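Local structure of Ser-thr phosphatase MSPP (2JFR) at residues Q22-A33 with S46-F57. The protein probably removes phosphate groups from phosphoserine and phosphothreonine in proteins, as a metal-dependent phosphatase of the PPM (PP2C) family. Numbering follows the deposited sequence.
Sequences QDACLADGILYA and SATALKTLSAGF
The hydroxyl of S46 draws several groups together: OG donates to Q22 O at 2.8 Å and accepts a bond from a water that also donates to D23 O, while G42 O, one helix turn earlier, competes for its single proton. OG sits above the carbonyl plane of Q22, 51° out of it, rather than along a lone-pair direction. This ties helix 42-59 to the start of strand 23-28, an outermost strand in the α/β sandwich of PP2C phosphatases. D23 points its CB away from the helix, and its carboxylate lies close to the bound magnesium and manganese, with OD2 hydrogen-bonded to T227 and S185.

Beyond this polar end the contact is apolar. Helix segment 46-57 runs nearly parallel to strand 23-28, at 17°, and small A24 lets L50 come close: CD1 lies over the strand backbone, 3.4 Å from C25 N, and meets A24 CB at 3.6 Å. The other branch, CD2, rests on A33 CB (3.8 Å) from the next strand, so one leucine spans both strands of the hairpin. L26 CD2 touches both L53 and S54, lying 4.1 Å from L53 CD2.

In the type II' turn from D28 to L31, G29 suits the second position, where a residue without a side chain easily adopts positive phi. At its end, the L31 side chain slides antiparallel along that of F57, CD2 lying 3.8 Å from F57 CB. With CG anti to the backbone N (chi1 -174°), the F57 ring reaches the turn, and I30 CG1 meets its edge, 4.0 Å from CE2.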
loop_
_atom_site.group_PDB
_atom_site.type_symbol
_atom_site.label_atom_id
_atom_site.label_comp_id
_atom_site.label_asym_id
_atom_site.label_seq_id
_atom_site.Cartn_x
_atom_site.Cartn_y
_atom_site.Cartn_z
ATOM N N GLN A 22 -10.205 7.108 -5.021
ATOM C CA GLN A 22 -9.787 6.021 -5.887
ATOM C C GLN A 22 -8.835 5.069 -5.170
ATOM O O GLN A 22 -8.278 4.166 -5.822
ATOM C CB GLN A 22 -9.157 6.523 -7.174
ATOM C CG GLN A 22 -10.082 7.479 -7.912
ATOM C CD GLN A 22 -9.532 7.847 -9.283
ATOM O OE1 GLN A 22 -8.323 8.055 -9.438
ATOM N NE2 GLN A 22 -10.387 7.920 -10.253
ATOM N N ASP A 23 -8.647 5.219 -3.878
ATOM C CA ASP A 23 -7.915 4.220 -3.104
ATOM C C ASP A 23 -8.893 3.129 -2.667
ATOM O O ASP A 23 -10.120 3.318 -2.615
ATOM C CB ASP A 23 -7.366 4.855 -1.817
ATOM C CG ASP A 23 -6.172 5.777 -1.891
ATOM O OD1 ASP A 23 -5.602 6.002 -2.983
ATOM O OD2 ASP A 23 -5.811 6.293 -0.787
ATOM N N ALA A 24 -8.338 1.982 -2.332
ATOM C CA ALA A 24 -9.079 0.856 -1.784
ATOM C C ALA A 24 -8.160 0.151 -0.797
ATOM O O ALA A 24 -6.945 0.199 -0.927
ATOM C CB ALA A 24 -9.567 -0.067 -2.864
ATOM N N CYS A 25 -8.743 -0.570 0.148
ATOM C CA CYS A 25 -7.951 -1.367 1.083
ATOM C C CYS A 25 -8.651 -2.670 1.429
ATOM O O CYS A 25 -9.850 -2.833 1.172
ATOM C CB CYS A 25 -7.577 -0.611 2.311
ATOM S SG CYS A 25 -8.868 -0.120 3.360
ATOM N N LEU A 26 -7.878 -3.589 1.967
ATOM C CA LEU A 26 -8.302 -4.936 2.285
ATOM C C LEU A 26 -7.621 -5.333 3.591
ATOM O O LEU A 26 -6.427 -5.140 3.750
ATOM C CB LEU A 26 -7.839 -5.852 1.148
ATOM C CG LEU A 26 -8.043 -7.351 1.270
ATOM C CD1 LEU A 26 -9.536 -7.652 1.332
ATOM C CD2 LEU A 26 -7.425 -8.056 0.064
ATOM N N ALA A 27 -8.393 -5.979 4.483
ATOM C CA ALA A 27 -7.812 -6.514 5.742
ATOM C C ALA A 27 -8.635 -7.779 5.970
ATOM O O ALA A 27 -9.828 -7.721 6.298
ATOM C CB ALA A 27 -7.848 -5.524 6.883
ATOM N N ASP A 28 -8.053 -8.943 5.799
ATOM C CA ASP A 28 -8.809 -10.174 5.883
ATOM C C ASP A 28 -7.933 -11.353 6.156
ATOM O O ASP A 28 -7.107 -11.803 5.332
ATOM C CB ASP A 28 -9.505 -10.443 4.577
ATOM C CG ASP A 28 -10.312 -11.733 4.611
ATOM O OD1 ASP A 28 -10.529 -12.254 5.722
ATOM O OD2 ASP A 28 -10.699 -12.252 3.541
ATOM N N GLY A 29 -8.064 -11.859 7.367
ATOM C CA GLY A 29 -7.232 -12.967 7.816
ATOM C C GLY A 29 -5.796 -12.509 7.989
ATOM O O GLY A 29 -5.410 -11.650 8.771
ATOM N N ILE A 30 -4.895 -13.096 7.217
ATOM C CA ILE A 30 -3.467 -12.704 7.221
ATOM C C ILE A 30 -3.138 -11.815 6.020
ATOM O O ILE A 30 -1.963 -11.471 5.884
ATOM C CB ILE A 30 -2.552 -13.946 7.247
ATOM C CG1 ILE A 30 -2.622 -14.782 5.968
ATOM C CG2 ILE A 30 -2.883 -14.742 8.487
ATOM C CD1 ILE A 30 -1.457 -15.756 5.892
ATOM N N LEU A 31 -4.122 -11.474 5.196
ATOM C CA LEU A 31 -3.880 -10.670 3.992
ATOM C C LEU A 31 -4.346 -9.231 4.195
ATOM O O LEU A 31 -5.492 -8.969 4.592
ATOM C CB LEU A 31 -4.648 -11.270 2.802
ATOM C CG LEU A 31 -4.447 -10.551 1.484
ATOM C CD1 LEU A 31 -3.010 -10.662 0.995
ATOM C CD2 LEU A 31 -5.412 -11.088 0.422
ATOM N N TYR A 32 -3.463 -8.314 3.859
ATOM C CA TYR A 32 -3.682 -6.876 4.020
ATOM C C TYR A 32 -3.211 -6.206 2.765
ATOM O O TYR A 32 -2.174 -6.544 2.225
ATOM C CB TYR A 32 -2.912 -6.349 5.230
ATOM C CG TYR A 32 -3.366 -7.044 6.496
ATOM C CD1 TYR A 32 -4.457 -6.573 7.192
ATOM C CD2 TYR A 32 -2.768 -8.202 6.941
ATOM C CE1 TYR A 32 -4.919 -7.196 8.322
ATOM C CE2 TYR A 32 -3.266 -8.860 8.083
ATOM C CZ TYR A 32 -4.324 -8.333 8.726
ATOM O OH TYR A 32 -4.798 -9.014 9.852
ATOM N N ALA A 33 -3.934 -5.173 2.290
ATOM C CA ALA A 33 -3.481 -4.530 1.073
ATOM C C ALA A 33 -4.048 -3.121 0.960
ATOM O O ALA A 33 -5.129 -2.816 1.481
ATOM C CB ALA A 33 -3.885 -5.335 -0.170
ATOM N N SER A 46 -8.688 0.004 -8.635
ATOM C CA SER A 46 -8.254 -0.411 -7.280
ATOM C C SER A 46 -9.267 -1.383 -6.685
ATOM O O SER A 46 -8.873 -2.389 -6.087
ATOM C CB SER A 46 -8.013 0.800 -6.413
ATOM O OG SER A 46 -9.191 1.613 -6.370
ATOM N N ALA A 47 -10.557 -1.109 -6.837
ATOM C CA ALA A 47 -11.571 -2.025 -6.254
ATOM C C ALA A 47 -11.490 -3.371 -6.902
ATOM O O ALA A 47 -11.578 -4.413 -6.225
ATOM C CB ALA A 47 -12.950 -1.443 -6.425
ATOM N N THR A 48 -11.360 -3.423 -8.232
ATOM C CA THR A 48 -11.324 -4.701 -8.918
ATOM C C THR A 48 -10.053 -5.453 -8.534
ATOM O O THR A 48 -10.099 -6.665 -8.345
ATOM C CB THR A 48 -11.370 -4.486 -10.433
ATOM O OG1 THR A 48 -12.597 -3.836 -10.784
ATOM C CG2 THR A 48 -11.278 -5.796 -11.185
ATOM N N ALA A 49 -8.935 -4.743 -8.459
ATOM C CA ALA A 49 -7.687 -5.418 -8.090
ATOM C C ALA A 49 -7.836 -6.128 -6.747
ATOM O O ALA A 49 -7.403 -7.265 -6.607
ATOM C CB ALA A 49 -6.538 -4.438 -8.054
ATOM N N LEU A 50 -8.416 -5.439 -5.763
ATOM C CA LEU A 50 -8.517 -6.056 -4.439
ATOM C C LEU A 50 -9.532 -7.174 -4.388
ATOM O O LEU A 50 -9.309 -8.166 -3.688
ATOM C CB LEU A 50 -8.764 -4.991 -3.369
ATOM C CG LEU A 50 -7.652 -3.979 -3.182
ATOM C CD1 LEU A 50 -7.958 -3.124 -1.971
ATOM C CD2 LEU A 50 -6.275 -4.635 -3.066
ATOM N N LYS A 51 -10.638 -7.052 -5.122
ATOM C CA LYS A 51 -11.610 -8.140 -5.168
ATOM C C LYS A 51 -10.958 -9.380 -5.746
ATOM O O LYS A 51 -11.145 -10.509 -5.256
ATOM C CB LYS A 51 -12.832 -7.722 -5.965
ATOM C CG LYS A 51 -13.950 -8.718 -5.978
ATOM C CD LYS A 51 -15.218 -8.280 -6.681
ATOM C CE LYS A 51 -16.386 -9.256 -6.442
ATOM N NZ LYS A 51 -17.644 -8.814 -7.108
ATOM N N THR A 52 -10.236 -9.209 -6.826
ATOM C CA THR A 52 -9.573 -10.334 -7.475
ATOM C C THR A 52 -8.450 -10.901 -6.596
ATOM O O THR A 52 -8.297 -12.119 -6.498
ATOM C CB THR A 52 -9.043 -9.920 -8.842
ATOM O OG1 THR A 52 -10.098 -9.410 -9.672
ATOM C CG2 THR A 52 -8.337 -11.056 -9.577
ATOM N N LEU A 53 -7.693 -10.041 -5.970
ATOM C CA LEU A 53 -6.630 -10.453 -5.077
ATOM C C LEU A 53 -7.186 -11.308 -3.958
ATOM O O LEU A 53 -6.662 -12.388 -3.644
ATOM C CB LEU A 53 -5.944 -9.237 -4.464
ATOM C CG LEU A 53 -4.839 -9.545 -3.492
ATOM C CD1 LEU A 53 -3.611 -10.137 -4.191
ATOM C CD2 LEU A 53 -4.436 -8.305 -2.780
ATOM N N SER A 54 -8.250 -10.837 -3.317
ATOM C CA SER A 54 -8.864 -11.532 -2.203
ATOM C C SER A 54 -9.307 -12.937 -2.613
ATOM O O SER A 54 -9.062 -13.921 -1.943
ATOM C CB SER A 54 -10.025 -10.727 -1.681
ATOM O OG SER A 54 -10.591 -11.385 -0.564
ATOM N N ALA A 55 -10.009 -13.008 -3.772
ATOM C CA ALA A 55 -10.487 -14.325 -4.215
ATOM C C ALA A 55 -9.367 -15.236 -4.557
ATOM O O ALA A 55 -9.420 -16.432 -4.237
ATOM C CB ALA A 55 -11.394 -14.054 -5.402
ATOM N N GLY A 56 -8.332 -14.743 -5.213
ATOM C CA GLY A 56 -7.244 -15.587 -5.613
ATOM C C GLY A 56 -6.452 -16.078 -4.408
ATOM O O GLY A 56 -6.031 -17.250 -4.388
ATOM N N PHE A 57 -6.236 -15.227 -3.435
ATOM C CA PHE A 57 -5.493 -15.658 -2.246
ATOM C C PHE A 57 -6.298 -16.690 -1.459
ATOM O O PHE A 57 -5.751 -17.666 -0.995
ATOM C CB PHE A 57 -5.152 -14.446 -1.393
ATOM C CG PHE A 57 -4.251 -14.814 -0.234
ATOM C CD1 PHE A 57 -2.918 -15.103 -0.487
ATOM C CD2 PHE A 57 -4.730 -14.858 1.058
ATOM C CE1 PHE A 57 -2.080 -15.430 0.603
ATOM C CE2 PHE A 57 -3.899 -15.177 2.145
ATOM C CZ PHE A 57 -2.563 -15.457 1.895
HETATM O O HOH W 1 -11.433 2.711 -5.202
#